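PDB 5TIP: major capsid protein from Paramecium bursaria Chlorella virus 1, which self-assembles as trimers, together with penton and minor capsid proteins, into the icosahedral capsid of a large chlorovirus, about 190 nm in diameter. Local coordinates for residues 8-11 / 12-16; 124-127 / 128-132. One frame throughout, in Å; residues are numbered along the deposited sequence.

Contact 1 and contact 2 are both local, but they lie in very different places. Residues 8-11 / 12-16 belong to the N-terminal arm, far from the body of the chain, where the turn lies against a second subunit. Residues 124-127 / 128-132 form part of one helix near the centre of the folded chain, at the border with the third subunit. The centres are 49 Å apart, and the two contacts share no helix or strand. Contact 1 is a turn closed by a backbone bond and braced by a carboxylate. Contact 2 is regular helical bonding, with aromatic, arginine and amide groups on its flanks. Contact 1 is the more exposed and contact 2 the more buried. Both touch the third subunit.

Contact 1. Residues 8-11 / 12-16; sequences VAYG and AQDVY
Gly11 and Asp14 grip each other twice across a tight turn. The backbone N of Gly11 donates to Asp14 OD2 at 2.7 Å, and the bond is nearly straight (171°). It reaches OD2 on the anti side, somewhat out of the carboxylate plane. In return Asp14 N donates to Gly11 O at 3.3 Å. This second donor sits well above the carbonyl plane, not on a lone pair. The backbone bond closes a type I beta turn over Ala12 and Gln13, leading into helix 15-18. The carboxylate braces the turn from its side chain.

The Tyr10 ring lies with one face over Asp14 CB and OD2, inclined 41° to the carboxylate. Asp14 CB sits 3.7 Å from the centroid of the Tyr10 ring, a CH-pi contact. OD2 is offset toward the rim of that face, 3.4 Å from Tyr10 CD1. The CG of Asp14 stands anti to its carbonyl carbon (chi1 -63°), which turns the carboxylate back toward Gly11. The phenol OH of Tyr10 is hydrogen-bonded to Thr18 OG1, and Asp14 O also bonds to Thr18 OG1.

Asp14 is buried, and its OD2 has two N-H partners: a short, nearly straight bond from Gly11 N and a weak one from Asn369 of the second subunit. This would be expected to favour the charged carboxylate. With Pro257 of that subunit packed on Asp14, it is consistent with the turn being set against the second subunit.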
ATOM      1  N   VAL A   8      18.277  -6.216 -31.039  1.00 50.38           N
ATOM      2  CA  VAL A   8      18.587  -7.192 -32.076  1.00 53.00           C
ATOM      3  C   VAL A   8      18.392  -8.617 -31.577  1.00 53.28           C
ATOM      4  O   VAL A   8      18.143  -9.521 -32.382  1.00 53.94           O
ATOM      5  CB  VAL A   8      20.020  -6.981 -32.597  1.00 56.02           C
ATOM      6  CG1 VAL A   8      20.234  -7.741 -33.901  1.00 56.57           C
ATOM      7  CG2 VAL A   8      20.298  -5.500 -32.789  1.00 58.38           C
ATOM      8  N   ALA A   9      18.482  -8.845 -30.265  1.00 52.49           N
ATOM      9  CA  ALA A   9      18.203 -10.160 -29.689  1.00 51.47           C
ATOM     10  C   ALA A   9      16.700 -10.400 -29.790  1.00 53.07           C
ATOM     11  O   ALA A   9      15.946 -10.295 -28.819  1.00 53.00           O
ATOM     12  CB  ALA A   9      18.693 -10.240 -28.248  1.00 49.03           C
ATOM     13  N   TYR A  10      16.263 -10.732 -31.001  1.00 54.39           N
ATOM     14  CA  TYR A  10      14.854 -10.895 -31.327  1.00 53.73           C
ATOM     15  C   TYR A  10      14.636 -12.298 -31.873  1.00 52.87           C
ATOM     16  O   TYR A  10      15.384 -12.749 -32.748  1.00 52.46           O
ATOM     17  CB  TYR A  10      14.410  -9.840 -32.346  1.00 55.15           C
ATOM     18  CG  TYR A  10      12.934  -9.518 -32.310  1.00 59.70           C
ATOM     19  CD1 TYR A  10      12.413  -8.659 -31.351  1.00 61.71           C
ATOM     20  CD2 TYR A  10      12.061 -10.068 -33.240  1.00 63.37           C
ATOM     21  CE1 TYR A  10      11.064  -8.360 -31.317  1.00 63.02           C
ATOM     22  CE2 TYR A  10      10.710  -9.774 -33.214  1.00 64.77           C
ATOM     23  CZ  TYR A  10      10.218  -8.919 -32.249  1.00 64.68           C
ATOM     24  OH  TYR A  10       8.873  -8.623 -32.218  1.00 66.07           O
ATOM     25  N   GLY A  11      13.617 -12.984 -31.362  1.00 51.49           N
ATOM     26  CA  GLY A  11      13.368 -14.353 -31.768  1.00 50.30           C
ATOM     27  C   GLY A  11      11.927 -14.659 -32.113  1.00 46.91           C
ATOM     28  O   GLY A  11      11.082 -13.761 -32.154  1.00 45.02           O
ATOM     29  N   ALA A  12      11.636 -15.937 -32.371  1.00 46.36           N
ATOM     30  CA  ALA A  12      10.284 -16.342 -32.735  1.00 43.31           C
ATOM     31  C   ALA A  12       9.323 -16.267 -31.559  1.00 40.43           C
ATOM     32  O   ALA A  12       8.107 -16.194 -31.772  1.00 40.23           O
ATOM     33  CB  ALA A  12      10.294 -17.758 -33.311  1.00 44.92           C
ATOM     34  N   GLN A  13       9.835 -16.288 -30.328  1.00 38.70           N
ATOM     35  CA  GLN A  13       8.979 -16.193 -29.154  1.00 35.91           C
ATOM     36  C   GLN A  13       8.465 -14.780 -28.927  1.00 34.71           C
ATOM     37  O   GLN A  13       7.481 -14.602 -28.202  1.00 38.25           O
ATOM     38  CB  GLN A  13       9.729 -16.680 -27.913  1.00 35.82           C
ATOM     39  CG  GLN A  13      10.573 -17.919 -28.156  1.00 36.56           C
ATOM     40  CD  GLN A  13      11.131 -18.508 -26.877  1.00 38.76           C
ATOM     41  OE1 GLN A  13      10.552 -18.349 -25.805  1.00 40.33           O
ATOM     42  NE2 GLN A  13      12.265 -19.189 -26.985  1.00 43.92           N
ATOM     43  N   ASP A  14       9.106 -13.777 -29.530  1.00 35.51           N
ATOM     44  CA  ASP A  14       8.672 -12.389 -29.414  1.00 35.99           C
ATOM     45  C   ASP A  14       7.400 -12.098 -30.195  1.00 37.51           C
ATOM     46  O   ASP A  14       6.890 -10.975 -30.116  1.00 38.62           O
ATOM     47  CB  ASP A  14       9.787 -11.456 -29.882  1.00 33.77           C
ATOM     48  CG  ASP A  14      11.025 -11.561 -29.024  1.00 37.47           C
ATOM     49  OD1 ASP A  14      10.881 -11.625 -27.785  1.00 40.28           O
ATOM     50  OD2 ASP A  14      12.139 -11.587 -29.585  1.00 40.58           O
ATOM     51  N   VAL A  15       6.884 -13.071 -30.949  1.00 38.57           N
ATOM     52  CA  VAL A  15       5.668 -12.851 -31.723  1.00 39.25           C
ATOM     53  C   VAL A  15       4.477 -12.626 -30.798  1.00 37.42           C
ATOM     54  O   VAL A  15       3.648 -11.740 -31.036  1.00 36.98           O
ATOM     55  CB  VAL A  15       5.433 -14.034 -32.679  1.00 44.81           C
ATOM     56  CG1 VAL A  15       3.996 -14.061 -33.145  1.00 46.31           C
ATOM     57  CG2 VAL A  15       6.373 -13.943 -33.870  1.00 50.62           C
ATOM     58  N   TYR A  16       4.376 -13.415 -29.727  1.00 33.44           N
ATOM     59  CA  TYR A  16       3.287 -13.256 -28.770  1.00 34.33           C
ATOM     60  C   TYR A  16       3.378 -11.964 -27.971  1.00 32.09           C
ATOM     61  O   TYR A  16       2.395 -11.589 -27.324  1.00 28.98           O
ATOM     62  CB  TYR A  16       3.262 -14.441 -27.801  1.00 37.94           C
ATOM     63  CG  TYR A  16       2.772 -15.732 -28.408  1.00 39.16           C
ATOM     64  CD1 TYR A  16       3.651 -16.603 -29.038  1.00 42.29           C
ATOM     65  CD2 TYR A  16       1.431 -16.086 -28.347  1.00 38.78           C
ATOM     66  CE1 TYR A  16       3.208 -17.788 -29.592  1.00 45.68           C
ATOM     67  CE2 TYR A  16       0.977 -17.268 -28.900  1.00 42.05           C
ATOM     68  CZ  TYR A  16       1.868 -18.116 -29.521  1.00 47.13           C
ATOM     69  OH  TYR A  16       1.419 -19.295 -30.074  1.00 49.85           O
TER

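Contact 2. Residues 124-127 / 128-132; sequences DRYN and YRRMT
The Tyr126 ring carries the methylene chain of Arg130 on one face, with CG 4.1 Å above the plane and shifted toward the rim. Arg130 CD follows over the same face, beyond the rim, 4.0 Å from Tyr126 CE2. Ring and guanidinium planes are 27° apart. The Tyr128 ring has Thr132 OG1 over one face, also toward the rim. The Asn127 amide is turned 42° from the Arg130 guanidinium, with OD1 3.5 Å from NH1.

Arg130 holds its CG anti to its carbonyl carbon (chi1 -65°), which sends the chain back over Tyr126. The bend at chi3 then turns the guanidinium aside. Beneath these groups the backbone bonds are regular. Arg130 N donates to Tyr126 O at 3.0 Å. Met131 N donates to Asn127 O at 3.1 Å. Thr132 OG1 donates to Tyr128 O at 2.9 Å.

The polar ends of Arg130 and Asn127 reach the third subunit: Arg130 NH1 and NH2 bond its Thr346 O and Asn334 OD1, and Asn127 ND2 bonds its Lys335 O. Within the chain, Tyr128 lies on helix 109-119 and bonds Glu89, while Met131 rests on strand 143-149. Helix 122-132 is the second of two helices in the connection between strands 102-108 and 143-149, in the first jelly roll of the double jelly-roll capsid fold of this family. Its Tyr126-Arg130 side faces the trimer interface.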
ATOM      1  N   ASP A 124      -3.270   4.397   4.930  1.00 19.17           N
ATOM      2  CA  ASP A 124      -4.658   4.833   4.854  1.00 21.69           C
ATOM      3  C   ASP A 124      -5.423   4.463   6.116  1.00 22.44           C
ATOM      4  O   ASP A 124      -6.186   5.279   6.655  1.00 23.46           O
ATOM      5  CB  ASP A 124      -5.315   4.207   3.629  1.00 21.50           C
ATOM      6  CG  ASP A 124      -6.730   4.675   3.429  1.00 25.26           C
ATOM      7  OD1 ASP A 124      -6.993   5.888   3.501  1.00 27.24           O
ATOM      8  OD2 ASP A 124      -7.602   3.830   3.192  1.00 28.53           O
ATOM      9  N   ARG A 125      -5.142   3.269   6.626  1.00 21.73           N
ATOM     10  CA  ARG A 125      -5.760   2.785   7.850  1.00 17.97           C
ATOM     11  C   ARG A 125      -5.306   3.622   9.044  1.00 19.46           C
ATOM     12  O   ARG A 125      -6.119   3.984   9.894  1.00 24.62           O
ATOM     13  CB  ARG A 125      -5.418   1.311   8.078  1.00 17.66           C
ATOM     14  CG  ARG A 125      -6.147   0.679   9.252  1.00 19.35           C
ATOM     15  CD  ARG A 125      -6.653  -0.711   8.904  1.00 21.95           C
ATOM     16  NE  ARG A 125      -5.584  -1.706   8.932  1.00 21.64           N
ATOM     17  CZ  ARG A 125      -5.773  -3.009   8.760  1.00 22.58           C
ATOM     18  NH1 ARG A 125      -6.993  -3.483   8.545  1.00 21.65           N
ATOM     19  NH2 ARG A 125      -4.742  -3.842   8.802  1.00 24.46           N
ATOM     20  N   TYR A 126      -4.011   3.932   9.113  1.00 20.17           N
ATOM     21  CA  TYR A 126      -3.506   4.734  10.222  1.00 22.23           C
ATOM     22  C   TYR A 126      -4.044   6.158  10.170  1.00 20.92           C
ATOM     23  O   TYR A 126      -4.340   6.754  11.215  1.00 21.72           O
ATOM     24  CB  TYR A 126      -1.976   4.746  10.220  1.00 22.04           C
ATOM     25  CG  TYR A 126      -1.381   5.628  11.305  1.00 25.73           C
ATOM     26  CD1 TYR A 126      -1.574   5.335  12.639  1.00 29.17           C
ATOM     27  CD2 TYR A 126      -0.604   6.732  10.993  1.00 26.57           C
ATOM     28  CE1 TYR A 126      -1.042   6.126  13.641  1.00 29.88           C
ATOM     29  CE2 TYR A 126      -0.057   7.529  11.995  1.00 28.53           C
ATOM     30  CZ  TYR A 126      -0.283   7.217  13.313  1.00 31.06           C
ATOM     31  OH  TYR A 126       0.250   7.998  14.314  1.00 35.29           O
ATOM     32  N   ASN A 127      -4.165   6.728   8.962  1.00 21.45           N
ATOM     33  CA  ASN A 127      -4.779   8.050   8.843  1.00 18.56           C
ATOM     34  C   ASN A 127      -6.227   8.041   9.315  1.00 19.96           C
ATOM     35  O   ASN A 127      -6.706   9.034   9.871  1.00 23.61           O
ATOM     36  CB  ASN A 127      -4.703   8.539   7.393  1.00 20.88           C
ATOM     37  CG  ASN A 127      -5.109  10.000   7.241  1.00 22.09           C
ATOM     38  OD1 ASN A 127      -4.799  10.827   8.093  1.00 23.61           O
ATOM     39  ND2 ASN A 127      -5.814  10.318   6.152  1.00 20.26           N
ATOM     40  N   TYR A 128      -6.932   6.928   9.097  1.00 19.31           N
ATOM     41  CA  TYR A 128      -8.299   6.820   9.587  1.00 18.80           C
ATOM     42  C   TYR A 128      -8.350   6.825  11.109  1.00 18.73           C
ATOM     43  O   TYR A 128      -9.298   7.363  11.691  1.00 22.41           O
ATOM     44  CB  TYR A 128      -8.963   5.556   9.031  1.00 19.04           C
ATOM     45  CG  TYR A 128     -10.349   5.290   9.581  1.00 18.22           C
ATOM     46  CD1 TYR A 128     -11.458   5.950   9.069  1.00 19.55           C
ATOM     47  CD2 TYR A 128     -10.551   4.368  10.601  1.00 18.69           C
ATOM     48  CE1 TYR A 128     -12.727   5.708   9.564  1.00 19.50           C
ATOM     49  CE2 TYR A 128     -11.817   4.120  11.102  1.00 20.81           C
ATOM     50  CZ  TYR A 128     -12.900   4.793  10.579  1.00 19.99           C
ATOM     51  OH  TYR A 128     -14.159   4.545  11.075  1.00 21.52           O
ATOM     52  N   ARG A 129      -7.345   6.244  11.774  1.00 18.19           N
ATOM     53  CA  ARG A 129      -7.332   6.293  13.233  1.00 20.87           C
ATOM     54  C   ARG A 129      -6.944   7.673  13.746  1.00 23.47           C
ATOM     55  O   ARG A 129      -7.394   8.080  14.823  1.00 29.56           O
ATOM     56  CB  ARG A 129      -6.395   5.233  13.813  1.00 21.78           C
ATOM     57  CG  ARG A 129      -6.544   5.107  15.320  1.00 20.85           C
ATOM     58  CD  ARG A 129      -5.846   3.902  15.908  1.00 23.60           C
ATOM     59  NE  ARG A 129      -6.135   3.805  17.337  1.00 23.83           N
ATOM     60  CZ  ARG A 129      -5.663   2.861  18.141  1.00 23.61           C
ATOM     61  NH1 ARG A 129      -4.869   1.913  17.665  1.00 25.61           N
ATOM     62  NH2 ARG A 129      -5.986   2.866  19.427  1.00 24.03           N
ATOM     63  N   ARG A 130      -6.104   8.403  13.007  1.00 24.98           N
ATOM     64  CA  ARG A 130      -5.868   9.802  13.345  1.00 24.00           C
ATOM     65  C   ARG A 130      -7.167  10.594  13.310  1.00 25.55           C
ATOM     66  O   ARG A 130      -7.372  11.503  14.121  1.00 28.43           O
ATOM     67  CB  ARG A 130      -4.855  10.426  12.386  1.00 21.25           C
ATOM     68  CG  ARG A 130      -3.451   9.864  12.450  1.00 19.36           C
ATOM     69  CD  ARG A 130      -2.591  10.539  11.394  1.00 18.08           C
ATOM     70  NE  ARG A 130      -2.406  11.960  11.672  1.00 18.19           N
ATOM     71  CZ  ARG A 130      -2.137  12.872  10.743  1.00 21.21           C
ATOM     72  NH1 ARG A 130      -2.037  12.516   9.471  1.00 21.72           N
ATOM     73  NH2 ARG A 130      -1.982  14.146  11.082  1.00 23.88           N
ATOM     74  N   MET A 131      -8.056  10.260  12.373  1.00 21.33           N
ATOM     75  CA  MET A 131      -9.302  10.992  12.209  1.00 20.05           C
ATOM     76  C   MET A 131     -10.360  10.604  13.232  1.00 22.34           C
ATOM     77  O   MET A 131     -11.347  11.332  13.383  1.00 28.34           O
ATOM     78  CB  MET A 131      -9.859  10.773  10.802  1.00 20.67           C
ATOM     79  CG  MET A 131      -8.982  11.316   9.688  1.00 23.89           C
ATOM     80  SD  MET A 131      -9.447  10.655   8.076  1.00 29.60           S
ATOM     81  CE  MET A 131     -11.156  11.179   7.973  1.00 30.97           C
ATOM     82  N   THR A 132     -10.191   9.480  13.931  1.00 18.48           N
ATOM     83  CA  THR A 132     -11.232   8.979  14.820  1.00 18.73           C
ATOM     84  C   THR A 132     -10.730   8.637  16.219  1.00 23.61           C
ATOM     85  O   THR A 132     -11.492   8.066  17.007  1.00 23.81           O
ATOM     86  CB  THR A 132     -11.911   7.743  14.213  1.00 22.92           C
ATOM     87  OG1 THR A 132     -10.926   6.737  13.951  1.00 27.29           O
ATOM     88  CG2 THR A 132     -12.624   8.099  12.916  1.00 21.19           C
TER